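Local coordinates for dihydropteroate synthase (Mycobacterium smegmatis, PDB 6OMZ), which probably catalyses the condensation of para-aminobenzoate with 6-hydroxymethyl-7,8-dihydropterin diphosphate to 7,8-dihydropteroate, a step of folate biosynthesis, at residues Pro194-Ala199 against Val224-Lys229; Arg230-Leu235 against Thr251-Ile256; Val22-Val27 against Trp266-His271; Asp164-Val169 against Trp206-Ala211. The protein carries 1 engineered substitution. All coordinates share one frame; numbering follows the deposited sequence.

Contact 1 of 4, residues Pro194-Ala199 against Val224-Lys229; sequences PGLGFA and VGASRK. With PMM (pterin-6-yl-methyl-monophosphate), chain D.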
loop_
_atom_site.group_PDB
_atom_site.type_symbol
_atom_site.label_atom_id
_atom_site.label_comp_id
_atom_site.label_asym_id
_atom_site.label_seq_id
_atom_site.Cartn_x
_atom_site.Cartn_y
_atom_site.Cartn_z
ATOM N N PRO A 194 8.072 -0.668 3.717
ATOM C CA PRO A 194 8.820 -1.893 4.073
ATOM C C PRO A 194 8.200 -3.188 3.549
ATOM O O PRO A 194 8.824 -4.246 3.689
ATOM C CB PRO A 194 8.828 -1.870 5.606
ATOM C CG PRO A 194 7.547 -1.118 5.970
ATOM C CD PRO A 194 7.410 -0.050 4.889
ATOM N N GLY A 195 7.000 -3.149 2.987
ATOM C CA GLY A 195 6.403 -4.342 2.408
ATOM C C GLY A 195 6.126 -5.423 3.437
ATOM O O GLY A 195 6.584 -6.558 3.279
ATOM N N LEU A 196 5.378 -5.087 4.494
ATOM C CA LEU A 196 5.121 -6.051 5.557
ATOM C C LEU A 196 4.471 -7.314 4.998
ATOM O O LEU A 196 3.560 -7.250 4.172
ATOM C CB LEU A 196 4.220 -5.422 6.630
ATOM C CG LEU A 196 4.693 -4.111 7.260
ATOM C CD1 LEU A 196 3.629 -3.564 8.223
ATOM C CD2 LEU A 196 6.014 -4.333 7.991
ATOM N N GLY A 197 4.965 -8.477 5.427
ATOM C CA GLY A 197 4.389 -9.741 5.022
ATOM C C GLY A 197 4.835 -10.270 3.669
ATOM O O GLY A 197 4.613 -11.448 3.380
ATOM N N PHE A 198 5.451 -9.443 2.831
ATOM C CA PHE A 198 5.887 -9.877 1.503
ATOM C C PHE A 198 7.237 -10.575 1.639
ATOM O O PHE A 198 8.275 -9.922 1.766
ATOM C CB PHE A 198 5.970 -8.689 0.557
ATOM C CG PHE A 198 4.636 -8.213 0.044
ATOM C CD1 PHE A 198 3.873 -7.323 0.782
ATOM C CD2 PHE A 198 4.165 -8.636 -1.195
ATOM C CE1 PHE A 198 2.662 -6.865 0.305
ATOM C CE2 PHE A 198 2.948 -8.178 -1.692
ATOM C CZ PHE A 198 2.188 -7.294 -0.934
ATOM N N ALA A 199 7.219 -11.913 1.613
ATOM C CA ALA A 199 8.412 -12.737 1.852
ATOM C C ALA A 199 9.064 -12.358 3.177
ATOM O O ALA A 199 10.283 -12.273 3.296
ATOM C CB ALA A 199 9.417 -12.646 0.697
ATOM N N VAL A 224 3.130 2.647 5.323
ATOM C CA VAL A 224 3.020 1.363 6.017
ATOM C C VAL A 224 1.745 0.657 5.566
ATOM O O VAL A 224 0.659 1.251 5.597
ATOM C CB VAL A 224 3.004 1.558 7.548
ATOM C CG1 VAL A 224 2.677 0.254 8.249
ATOM C CG2 VAL A 224 4.335 2.114 8.020
ATOM N N GLY A 225 1.870 -0.614 5.177
ATOM C CA GLY A 225 0.688 -1.406 4.876
ATOM C C GLY A 225 0.604 -2.663 5.719
ATOM O O GLY A 225 1.229 -3.680 5.397
ATOM N N ALA A 226 -0.146 -2.605 6.818
ATOM C CA ALA A 226 -0.321 -3.768 7.684
ATOM C C ALA A 226 -1.713 -4.380 7.594
ATOM O O ALA A 226 -1.917 -5.499 8.080
ATOM C CB ALA A 226 -0.044 -3.390 9.144
ATOM N N SER A 227 -2.654 -3.684 6.969
ATOM C CA SER A 227 -4.084 -3.974 7.069
ATOM C C SER A 227 -4.410 -5.426 6.763
ATOM O O SER A 227 -4.181 -5.903 5.649
ATOM C CB SER A 227 -4.836 -3.044 6.112
ATOM O OG SER A 227 -6.236 -3.286 6.154
ATOM N N ARG A 228 -4.950 -6.126 7.764
ATOM C CA ARG A 228 -5.468 -7.486 7.643
ATOM C C ARG A 228 -4.404 -8.516 7.277
ATOM O O ARG A 228 -4.748 -9.647 6.931
ATOM C CB ARG A 228 -6.607 -7.549 6.618
ATOM C CG ARG A 228 -7.734 -6.567 6.933
ATOM C CD ARG A 228 -8.719 -6.433 5.767
ATOM N NE ARG A 228 -9.434 -7.661 5.461
ATOM C CZ ARG A 228 -10.633 -7.971 5.949
ATOM N NH1 ARG A 228 -11.242 -7.151 6.797
ATOM N NH2 ARG A 228 -11.222 -9.106 5.596
ATOM N N LYS A 229 -3.129 -8.172 7.352
ATOM C CA LYS A 229 -2.081 -9.073 6.889
ATOM C C LYS A 229 -1.949 -10.292 7.804
ATOM O O LYS A 229 -2.415 -10.305 8.952
ATOM C CB LYS A 229 -0.751 -8.328 6.786
ATOM C CG LYS A 229 -0.753 -7.234 5.712
ATOM C CD LYS A 229 0.389 -7.411 4.733
ATOM C CE LYS A 229 0.275 -6.445 3.556
ATOM N NZ LYS A 229 1.427 -5.516 3.500
HETATM N N5 PMM D . -0.131 -4.664 0.240
HETATM C C6 PMM D . -0.866 -5.165 -0.770
HETATM C C7 PMM D . -0.990 -4.475 -1.964
HETATM N N8 PMM D . -0.392 -3.308 -2.229
HETATM N N1 PMM D . 1.009 -1.666 -1.535
HETATM C C2 PMM D . 1.812 -1.143 -0.612
HETATM N N2 PMM D . 2.503 -0.033 -0.888
HETATM N N3 PMM D . 1.997 -1.703 0.621
HETATM C C4 PMM D . 1.400 -2.866 1.057
HETATM O O4 PMM D . 1.599 -3.293 2.190
HETATM C C4A PMM D . 0.514 -3.499 0.057
HETATM C C8A PMM D . 0.358 -2.838 -1.223
HETATM C C9 PMM D . -1.436 -6.540 -0.577
HETATM O O10 PMM D . -2.488 -6.498 0.422
HETATM P PA PMM D . -4.088 -6.304 0.169
HETATM O O1P PMM D . -4.691 -6.276 1.526
HETATM O O2P PMM D . -4.320 -4.992 -0.583
HETATM O O3P PMM D . -4.586 -7.467 -0.679
HETATM O O HOH W 1 3.752 -2.605 4.029
#

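Contact 2 of 4, residues Arg230-Leu235 against Thr251-Ile256; sequences RFLGTL and TATAVI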
loop_
_atom_site.group_PDB
_atom_site.type_symbol
_atom_site.label_atom_id
_atom_site.label_comp_id
_atom_site.label_asym_id
_atom_site.label_seq_id
_atom_site.Cartn_x
_atom_site.Cartn_y
_atom_site.Cartn_z
ATOM N N ARG A 230 -1.284 -11.320 7.276
ATOM C CA ARG A 230 -1.227 -12.626 7.922
ATOM C C ARG A 230 -0.643 -12.558 9.329
ATOM O O ARG A 230 -1.080 -13.303 10.216
ATOM C CB ARG A 230 -0.420 -13.587 7.043
ATOM C CG ARG A 230 -0.417 -15.043 7.517
ATOM C CD ARG A 230 0.124 -16.016 6.438
ATOM N NE ARG A 230 1.546 -15.807 6.138
ATOM C CZ ARG A 230 2.551 -16.409 6.771
ATOM N NH1 ARG A 230 2.308 -17.273 7.753
ATOM N NH2 ARG A 230 3.807 -16.145 6.423
ATOM N N PHE A 231 0.359 -11.694 9.554
ATOM C CA PHE A 231 0.955 -11.617 10.891
ATOM C C PHE A 231 -0.037 -11.132 11.946
ATOM O O PHE A 231 0.124 -11.462 13.127
ATOM C CB PHE A 231 2.231 -10.745 10.890
ATOM C CG PHE A 231 2.015 -9.233 10.914
ATOM C CD1 PHE A 231 1.269 -8.586 9.933
ATOM C CD2 PHE A 231 2.662 -8.452 11.873
ATOM C CE1 PHE A 231 1.123 -7.211 9.933
ATOM C CE2 PHE A 231 2.528 -7.064 11.884
ATOM C CZ PHE A 231 1.755 -6.440 10.904
ATOM N N LEU A 232 -1.076 -10.394 11.555
ATOM C CA LEU A 232 -2.115 -10.056 12.521
ATOM C C LEU A 232 -2.994 -11.259 12.824
ATOM O O LEU A 232 -3.445 -11.431 13.963
ATOM C CB LEU A 232 -2.951 -8.883 12.009
ATOM C CG LEU A 232 -2.147 -7.610 11.758
ATOM C CD1 LEU A 232 -3.080 -6.469 11.345
ATOM C CD2 LEU A 232 -1.344 -7.239 12.998
ATOM N N GLY A 233 -3.242 -12.115 11.828
ATOM C CA GLY A 233 -3.930 -13.366 12.110
ATOM C C GLY A 233 -3.151 -14.219 13.093
ATOM O O GLY A 233 -3.732 -14.867 13.969
ATOM N N THR A 234 -1.818 -14.183 12.984
ATOM C CA THR A 234 -0.936 -14.935 13.876
ATOM C C THR A 234 -0.920 -14.327 15.268
ATOM O O THR A 234 -1.054 -15.036 16.273
ATOM C CB THR A 234 0.482 -14.952 13.287
ATOM O OG1 THR A 234 0.454 -15.593 12.007
ATOM C CG2 THR A 234 1.449 -15.686 14.211
ATOM N N LEU A 235 -0.742 -13.006 15.344
ATOM C CA LEU A 235 -0.729 -12.316 16.635
ATOM C C LEU A 235 -1.972 -12.627 17.457
ATOM O O LEU A 235 -1.894 -12.831 18.681
ATOM C CB LEU A 235 -0.640 -10.809 16.408
ATOM C CG LEU A 235 -0.533 -9.954 17.672
ATOM C CD1 LEU A 235 0.850 -10.089 18.293
ATOM C CD2 LEU A 235 -0.872 -8.488 17.379
ATOM N N THR A 251 -9.220 -4.049 14.556
ATOM C CA THR A 251 -8.729 -3.292 15.706
ATOM C C THR A 251 -7.204 -3.237 15.695
ATOM O O THR A 251 -6.604 -2.163 15.835
ATOM C CB THR A 251 -9.234 -3.889 17.016
ATOM O OG1 THR A 251 -10.668 -3.957 16.999
ATOM C CG2 THR A 251 -8.774 -3.031 18.200
ATOM N N ALA A 252 -6.558 -4.385 15.490
ATOM C CA ALA A 252 -5.098 -4.411 15.427
ATOM C C ALA A 252 -4.567 -3.494 14.330
ATOM O O ALA A 252 -3.578 -2.774 14.533
ATOM C CB ALA A 252 -4.625 -5.853 15.209
ATOM N N THR A 253 -5.217 -3.500 13.161
ATOM C CA THR A 253 -4.782 -2.647 12.054
ATOM C C THR A 253 -4.864 -1.172 12.426
ATOM O O THR A 253 -3.945 -0.398 12.138
ATOM C CB THR A 253 -5.634 -2.942 10.813
ATOM O OG1 THR A 253 -5.406 -4.296 10.383
ATOM C CG2 THR A 253 -5.297 -1.981 9.676
ATOM N N ALA A 254 -5.954 -0.771 13.082
ATOM C CA ALA A 254 -6.132 0.630 13.450
ATOM C C ALA A 254 -5.108 1.072 14.489
ATOM O O ALA A 254 -4.649 2.222 14.464
ATOM C CB ALA A 254 -7.556 0.847 13.970
ATOM N N VAL A 255 -4.767 0.189 15.433
ATOM C CA VAL A 255 -3.722 0.507 16.403
ATOM C C VAL A 255 -2.382 0.711 15.699
ATOM O O VAL A 255 -1.621 1.625 16.038
ATOM C CB VAL A 255 -3.644 -0.585 17.489
ATOM C CG1 VAL A 255 -2.464 -0.322 18.426
ATOM C CG2 VAL A 255 -4.953 -0.628 18.273
ATOM N N ILE A 256 -2.076 -0.121 14.698
ATOM C CA ILE A 256 -0.851 0.085 13.932
ATOM C C ILE A 256 -0.866 1.450 13.244
ATOM O O ILE A 256 0.157 2.141 13.200
ATOM C CB ILE A 256 -0.652 -1.072 12.938
ATOM C CG1 ILE A 256 -0.172 -2.305 13.720
ATOM C CG2 ILE A 256 0.333 -0.687 11.822
ATOM C CD1 ILE A 256 -0.007 -3.560 12.888
#

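Contact 3 of 4, residues Val22-Val27 against Trp266-His271; sequences VQVMGV and WGVRVH. With PMM (pterin-6-yl-methyl-monophosphate), chain D.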
loop_
_atom_site.group_PDB
_atom_site.type_symbol
_atom_site.label_atom_id
_atom_site.label_comp_id
_atom_site.label_asym_id
_atom_site.label_seq_id
_atom_site.Cartn_x
_atom_site.Cartn_y
_atom_site.Cartn_z
ATOM N N VAL A 22 -0.697 12.306 8.993
ATOM C CA VAL A 22 -0.554 11.071 8.231
ATOM C C VAL A 22 -1.645 10.983 7.167
ATOM O O VAL A 22 -2.822 11.278 7.421
ATOM C CB VAL A 22 -0.579 9.861 9.180
ATOM C CG1 VAL A 22 -1.855 9.845 10.000
ATOM C CG2 VAL A 22 -0.428 8.564 8.402
ATOM N N GLN A 23 -1.255 10.582 5.962
ATOM C CA GLN A 23 -2.207 10.358 4.883
ATOM C C GLN A 23 -2.830 8.976 5.022
ATOM O O GLN A 23 -2.118 7.967 5.074
ATOM C CB GLN A 23 -1.509 10.483 3.525
ATOM C CG GLN A 23 -0.766 11.793 3.342
ATOM C CD GLN A 23 -1.706 12.972 3.274
ATOM O OE1 GLN A 23 -1.825 13.746 4.225
ATOM N NE2 GLN A 23 -2.398 13.107 2.149
ATOM N N VAL A 24 -4.155 8.914 5.063
ATOM C CA VAL A 24 -4.842 7.628 5.079
ATOM C C VAL A 24 -5.163 7.229 3.641
ATOM O O VAL A 24 -5.905 7.924 2.944
ATOM C CB VAL A 24 -6.104 7.676 5.952
ATOM C CG1 VAL A 24 -6.901 6.375 5.820
ATOM C CG2 VAL A 24 -5.693 7.869 7.407
ATOM N N MET A 25 -4.587 6.113 3.199
ATOM C CA MET A 25 -4.785 5.594 1.853
ATOM C C MET A 25 -5.769 4.428 1.929
ATOM O O MET A 25 -5.431 3.362 2.451
ATOM C CB MET A 25 -3.444 5.165 1.260
ATOM C CG MET A 25 -3.531 4.474 -0.092
ATOM S SD MET A 25 -1.935 3.788 -0.586
ATOM C CE MET A 25 -1.055 5.272 -1.084
ATOM N N GLY A 26 -6.981 4.629 1.409
ATOM C CA GLY A 26 -7.983 3.564 1.373
ATOM C C GLY A 26 -7.915 2.739 0.090
ATOM O O GLY A 26 -7.753 3.275 -1.004
ATOM N N VAL A 27 -8.073 1.426 0.241
ATOM C CA VAL A 27 -7.853 0.468 -0.845
ATOM C C VAL A 27 -9.168 0.182 -1.562
ATOM O O VAL A 27 -10.166 -0.172 -0.928
ATOM C CB VAL A 27 -7.253 -0.842 -0.304
ATOM C CG1 VAL A 27 -7.169 -1.906 -1.418
ATOM C CG2 VAL A 27 -5.882 -0.603 0.268
ATOM N N TRP A 266 4.597 8.701 6.856
ATOM C CA TRP A 266 3.892 9.624 5.967
ATOM C C TRP A 266 2.464 9.158 5.708
ATOM O O TRP A 266 1.540 9.981 5.604
ATOM C CB TRP A 266 4.663 9.755 4.642
ATOM C CG TRP A 266 3.855 10.333 3.506
ATOM C CD1 TRP A 266 3.655 11.662 3.224
ATOM C CD2 TRP A 266 3.135 9.595 2.507
ATOM N NE1 TRP A 266 2.851 11.791 2.108
ATOM C CE2 TRP A 266 2.513 10.541 1.653
ATOM C CE3 TRP A 266 2.957 8.227 2.247
ATOM C CZ2 TRP A 266 1.728 10.164 0.557
ATOM C CZ3 TRP A 266 2.163 7.850 1.153
ATOM C CH2 TRP A 266 1.568 8.818 0.321
ATOM N N GLY A 267 2.260 7.843 5.576
ATOM C CA GLY A 267 0.935 7.329 5.286
ATOM C C GLY A 267 0.729 5.921 5.803
ATOM O O GLY A 267 1.676 5.223 6.183
ATOM N N VAL A 268 -0.544 5.510 5.801
ATOM C CA VAL A 268 -0.951 4.137 6.099
ATOM C C VAL A 268 -1.908 3.681 5.006
ATOM O O VAL A 268 -2.804 4.432 4.611
ATOM C CB VAL A 268 -1.619 4.015 7.493
ATOM C CG1 VAL A 268 -0.624 4.313 8.607
ATOM C CG2 VAL A 268 -2.842 4.964 7.625
ATOM N N ARG A 269 -1.730 2.442 4.528
ATOM C CA ARG A 269 -2.598 1.849 3.510
ATOM C C ARG A 269 -3.542 0.869 4.202
ATOM O O ARG A 269 -3.082 -0.101 4.818
ATOM C CB ARG A 269 -1.760 1.148 2.428
ATOM C CG ARG A 269 -2.570 0.570 1.258
ATOM C CD ARG A 269 -1.641 -0.174 0.267
ATOM N NE ARG A 269 -2.382 -0.781 -0.832
ATOM C CZ ARG A 269 -2.955 -1.985 -0.781
ATOM N NH1 ARG A 269 -2.886 -2.717 0.322
ATOM N NH2 ARG A 269 -3.598 -2.459 -1.839
ATOM N N VAL A 270 -4.858 1.138 4.135
ATOM C CA VAL A 270 -5.836 0.375 4.910
ATOM C C VAL A 270 -7.077 0.066 4.079
ATOM O O VAL A 270 -7.451 0.801 3.162
ATOM C CB VAL A 270 -6.263 1.110 6.209
ATOM C CG1 VAL A 270 -5.038 1.381 7.124
ATOM C CG2 VAL A 270 -6.986 2.421 5.872
ATOM N N HIS A 271 -7.735 -1.032 4.434
ATOM C CA HIS A 271 -9.045 -1.327 3.870
ATOM C C HIS A 271 -10.151 -0.629 4.655
ATOM O O HIS A 271 -11.085 -0.067 4.066
ATOM C CB HIS A 271 -9.276 -2.842 3.863
ATOM C CG HIS A 271 -8.294 -3.592 3.017
ATOM N ND1 HIS A 271 -8.517 -3.854 1.684
ATOM C CD2 HIS A 271 -7.084 -4.126 3.313
ATOM C CE1 HIS A 271 -7.490 -4.530 1.195
ATOM N NE2 HIS A 271 -6.605 -4.704 2.161
HETATM N N5 PMM D . -0.131 -4.664 0.240
HETATM C C6 PMM D . -0.866 -5.165 -0.770
HETATM C C7 PMM D . -0.990 -4.475 -1.964
HETATM N N8 PMM D . -0.392 -3.308 -2.229
HETATM N N1 PMM D . 1.009 -1.666 -1.535
HETATM C C2 PMM D . 1.812 -1.143 -0.612
HETATM N N2 PMM D . 2.503 -0.033 -0.888
HETATM N N3 PMM D . 1.997 -1.703 0.621
HETATM C C4 PMM D . 1.400 -2.866 1.057
HETATM O O4 PMM D . 1.599 -3.293 2.190
HETATM C C4A PMM D . 0.514 -3.499 0.057
HETATM C C8A PMM D . 0.358 -2.838 -1.223
HETATM C C9 PMM D . -1.436 -6.540 -0.577
HETATM O O10 PMM D . -2.488 -6.498 0.422
HETATM P PA PMM D . -4.088 -6.304 0.169
HETATM O O1P PMM D . -4.691 -6.276 1.526
HETATM O O2P PMM D . -4.320 -4.992 -0.583
HETATM O O3P PMM D . -4.586 -7.467 -0.679
HETATM O O HOH W 2 -11.385 -0.963 1.345
HETATM O O HOH W 3 -11.176 -3.098 0.551
#

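Contact 4 of 4, residues Asp164-Val169 against Trp206-Ala211; sequences DVVAEV and WALLHA. With EDO (1,2-ethanediol), chain I.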
loop_
_atom_site.group_PDB
_atom_site.type_symbol
_atom_site.label_atom_id
_atom_site.label_comp_id
_atom_site.label_asym_id
_atom_site.label_seq_id
_atom_site.Cartn_x
_atom_site.Cartn_y
_atom_site.Cartn_z
ATOM N N ASP A 164 19.900 -9.473 8.786
ATOM C CA ASP A 164 19.349 -8.365 9.564
ATOM C C ASP A 164 18.240 -7.754 8.707
ATOM O O ASP A 164 18.500 -6.883 7.871
ATOM C CB ASP A 164 20.434 -7.349 9.906
ATOM C CG ASP A 164 19.924 -6.192 10.781
ATOM O OD1 ASP A 164 18.723 -5.863 10.730
ATOM O OD2 ASP A 164 20.751 -5.606 11.518
ATOM N N VAL A 165 17.001 -8.212 8.928
ATOM C CA VAL A 165 15.916 -7.787 8.044
ATOM C C VAL A 165 15.749 -6.268 8.079
ATOM O O VAL A 165 15.435 -5.649 7.054
ATOM C CB VAL A 165 14.593 -8.508 8.385
ATOM C CG1 VAL A 165 14.050 -8.060 9.748
ATOM C CG2 VAL A 165 13.551 -8.240 7.290
ATOM N N VAL A 166 15.987 -5.644 9.236
ATOM C CA VAL A 166 15.791 -4.196 9.358
ATOM C C VAL A 166 16.776 -3.453 8.465
ATOM O O VAL A 166 16.388 -2.605 7.648
ATOM C CB VAL A 166 15.928 -3.761 10.826
ATOM C CG1 VAL A 166 15.906 -2.246 10.916
ATOM C CG2 VAL A 166 14.784 -4.373 11.673
ATOM N N ALA A 167 18.070 -3.774 8.604
ATOM C CA ALA A 167 19.098 -3.093 7.830
ATOM C C ALA A 167 18.987 -3.424 6.352
ATOM O O ALA A 167 19.262 -2.572 5.498
ATOM C CB ALA A 167 20.492 -3.463 8.350
ATOM N N GLU A 168 18.595 -4.660 6.025
ATOM C CA GLU A 168 18.579 -5.067 4.626
ATOM C C GLU A 168 17.406 -4.444 3.890
ATOM O O GLU A 168 17.539 -4.053 2.726
ATOM C CB GLU A 168 18.551 -6.592 4.519
ATOM C CG GLU A 168 19.857 -7.212 5.036
ATOM C CD GLU A 168 19.896 -8.735 4.948
ATOM O OE1 GLU A 168 19.342 -9.297 3.981
ATOM O OE2 GLU A 168 20.483 -9.362 5.858
ATOM N N VAL A 169 16.248 -4.359 4.543
ATOM C CA VAL A 169 15.110 -3.682 3.929
ATOM C C VAL A 169 15.461 -2.225 3.648
ATOM O O VAL A 169 15.215 -1.716 2.550
ATOM C CB VAL A 169 13.855 -3.812 4.809
ATOM C CG1 VAL A 169 12.799 -2.799 4.380
ATOM C CG2 VAL A 169 13.281 -5.241 4.677
ATOM N N TRP A 206 7.435 -7.223 12.896
ATOM C CA TRP A 206 7.455 -6.462 14.142
ATOM C C TRP A 206 8.800 -5.767 14.331
ATOM O O TRP A 206 8.854 -4.653 14.857
ATOM C CB TRP A 206 7.131 -7.368 15.331
ATOM C CG TRP A 206 5.689 -7.845 15.341
ATOM C CD1 TRP A 206 5.254 -9.142 15.288
ATOM C CD2 TRP A 206 4.506 -7.025 15.392
ATOM N NE1 TRP A 206 3.875 -9.176 15.298
ATOM C CE2 TRP A 206 3.394 -7.893 15.360
ATOM C CE3 TRP A 206 4.282 -5.641 15.474
ATOM C CZ2 TRP A 206 2.067 -7.425 15.407
ATOM C CZ3 TRP A 206 2.963 -5.176 15.516
ATOM C CH2 TRP A 206 1.874 -6.071 15.471
ATOM N N ALA A 207 9.898 -6.397 13.896
ATOM C CA ALA A 207 11.181 -5.697 13.932
ATOM C C ALA A 207 11.165 -4.484 13.007
ATOM O O ALA A 207 11.671 -3.417 13.370
ATOM C CB ALA A 207 12.336 -6.642 13.567
ATOM N N LEU A 208 10.560 -4.620 11.816
ATOM C CA LEU A 208 10.500 -3.491 10.891
ATOM C C LEU A 208 9.649 -2.361 11.447
ATOM O O LEU A 208 9.980 -1.182 11.266
ATOM C CB LEU A 208 9.947 -3.937 9.537
ATOM C CG LEU A 208 10.944 -4.804 8.759
ATOM C CD1 LEU A 208 10.219 -5.591 7.667
ATOM C CD2 LEU A 208 12.034 -3.910 8.183
ATOM N N LEU A 209 8.548 -2.706 12.118
ATOM C CA LEU A 209 7.676 -1.686 12.677
ATOM C C LEU A 209 8.329 -1.011 13.871
ATOM O O LEU A 209 8.264 0.215 14.012
ATOM C CB LEU A 209 6.337 -2.303 13.052
ATOM C CG LEU A 209 5.457 -2.602 11.835
ATOM C CD1 LEU A 209 4.239 -3.374 12.314
ATOM C CD2 LEU A 209 5.038 -1.282 11.157
ATOM N N HIS A 210 8.982 -1.786 14.739
ATOM C CA HIS A 210 9.710 -1.144 15.826
ATOM C C HIS A 210 10.794 -0.219 15.295
ATOM O O HIS A 210 11.099 0.815 15.915
ATOM C CB HIS A 210 10.328 -2.176 16.759
ATOM C CG HIS A 210 11.046 -1.554 17.919
ATOM N ND1 HIS A 210 12.397 -1.277 17.899
ATOM C CD2 HIS A 210 10.584 -1.093 19.109
ATOM C CE1 HIS A 210 12.746 -0.709 19.043
ATOM N NE2 HIS A 210 11.664 -0.586 19.794
ATOM N N ALA A 211 11.384 -0.565 14.153
ATOM C CA ALA A 211 12.427 0.245 13.543
ATOM C C ALA A 211 11.872 1.286 12.585
ATOM O O ALA A 211 12.648 1.902 11.853
ATOM C CB ALA A 211 13.438 -0.650 12.820
HETATM C C1 EDO I . 20.466 -1.932 12.755
HETATM O O1 EDO I . 21.437 -2.482 11.862
HETATM C C2 EDO I . 19.146 -2.658 12.534
HETATM O O2 EDO I . 19.164 -3.921 13.211
#

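Contact 1 of 4, residues Pro194-Ala199 against Val224-Lys229
V224 and L196 meet through methyl groups, V224 CG1 lying 3.9 Å from L196 CD1. In this TIM barrel P194-A199 is a loop after strand 190-193, and G225-K229 is the loop after strand 223-224. Together they form part of the pterin pocket at the C-terminal ends of those strands. G225 comes next. Its backbone N and that of L196 both donate to one water, which probably donates to the pterin O4 of PMM. The G225 carbonyl oxygen faces the flank of L196, 3.7 Å from CB. A226 puts its CB against L196 CD1 at 3.8 Å, so this one methyl group fits against V224 and A226 together. A type II turn from A226 to K229 then brings the chain round to K229, the N-cap of helix 230-235. The K229 side chain is bent at chi2 (-126°) and at chi4 (118°), and this carries its amine back to the ligand. In the modelled conformer K229 NZ donates to L196 O at 2.8 Å and to G225 O. It also donates to PMM O4, with K229 NZ 2.6 Å from that atom. Three oxygens thus grip the amine, which ties both loops to the pterin. F198 crosses the lysine chain at about a right angle. Its ring turns an edge to the ligand, with F198 CE1 3.6 Å from PMM N5.

Contact 2 of 4, residues Arg230-Leu235 against Thr251-Ile256
L232 has CG anti to its carbonyl carbon (chi1 -60°), and its branch spreads two methyls toward helix 250-262. I256 also has CG1 anti to the carbonyl carbon, and its extended chi2 (177°) sends CD1 out to meet them. L232 CD2 lies 3.9 Å from I256 CD1 and 4.2 Å from A252 CB. A252 and I256 are one helical turn apart, so CD2 touches the same side of the helix twice. The other methyl, L232 CD1, comes to 3.3 Å from T253 OG1, and the two side chains cross at about a right angle. That hydroxyl is engaged in hydrogen bonds with R249 O and R228 N, so the leucine methyl packs beside a polar atom that already has partners. Helix 250-262 is the outer helix of a TIM barrel between strands 223-224 and 267-270. Helix 230-235 is a short extra helix in the connection before it. The axes of the short segments run with 115° between their directions. F231 and I256 reach toward each other tip to tip, F231 CZ to I256 CD1 at 3.9 Å. On its own helix, L232 CD2 sits over one face of the F231 ring, offset toward the rim. The F231 ring also meets W206 of helix 202-210.

Contact 3 of 4, residues Val22-Val27 against Trp266-His271
Strands 23-27 and 267-270 run parallel, their directions 21° apart, in a ladder that starts with Q23 N to W266 O and ends with a more bent rung, V27 N to V270 O. Side chains alternate between the two faces of the sheet. On one face V24 packs against V268 and V270, with V24 CG1 4.0 Å from V270 CG2. On the other, Q23 CG lies over a face of the W266 indole in a CH-pi contact, and M25 SD is 3.8 Å from R269 CG. R269 is extended from CG to NE, with CG anti to the backbone N (chi1 -176°). The extended chain carries the guanidinium to the ligand, and chi4 of -85° turns its faces to two partners. V27 CG2 is over one face, 3.4 Å from R269 CZ, and PMM N8 is over the opposite face. R269 NH1 and NH2 both donate to PMM O2P, NH1 at 2.8 Å. H271 NE2 donates to PMM O1P at 2.6 Å. R269 in the strand and H271 just after it thus hold the ligand phosphate. D63 and D102 bind R269 through salt bridges and probably balance its charge. In this TIM barrel, strand 23-29 lies between strands 61-65 and 267-270, and the valine face is covered by helices 250-262 and 273-287.

Contact 4 of 4, residues Asp164-Val169 against Trp206-Ala211
V166 is the residue at the middle of this contact, and its two methyls divide the work. V166 CG1 meets A211 CB at 3.5 Å, while V166 CG2 lies 3.8 Å from A207 CB. CG1 is anti to the backbone N (chi1 173°). CG2 thereby faces A207 of the helix, and CG1 faces A211, just past its end. L208 packs beside them. Its CD2 is 3.9 Å from V166 CA and 3.8 Å from V169 CB, so one leucine methyl rests on the backbone of helix 165-182 and also against the next turn. V165 adds a looser contact, its CG2 4.3 Å from L208 CD1. The start of the helix is set by D164, the N-cap. D164 OD1 accepts from A167 N at 3.1 Å, the N-H coming from above the carboxylate plane. In return D164 N donates to E168 OE2, and E168 also forms a salt bridge with R149. A 1,2-ethanediol, probably from the crystallisation liquor, donates to D164 OD2 through both hydroxyls. The axes of the helix segments lie 67° apart in direction. This is apolar packing between two neighbouring outer helices, 165-182 and 202-210, which flank strand 190-193 in the sequence of the TIM barrel.

How the contacts relate
Contacts 1 and 3 are buried near the centre of the chain and share the ligand. Contact 3 holds the phosphate of PMM with an arginine and a histidine, and contact 1 holds the pterin oxygen with a lysine. They join directly, since V224 pairs with G267 and R269 in the same sheet. Contacts 2 and 4 lie farther out and are helix-to-helix, with no hydrogen bond across either. Contact 2 is buried, contact 4 only partly. W206 and L209 of helix 202-210 meet F231, linking the two. Contact 2 also touches contact 1 where I256 packs on A226. The ligand-binding polar groups lie in contacts 1 and 3, while contacts 2 and 4 meet across by apolar side chains.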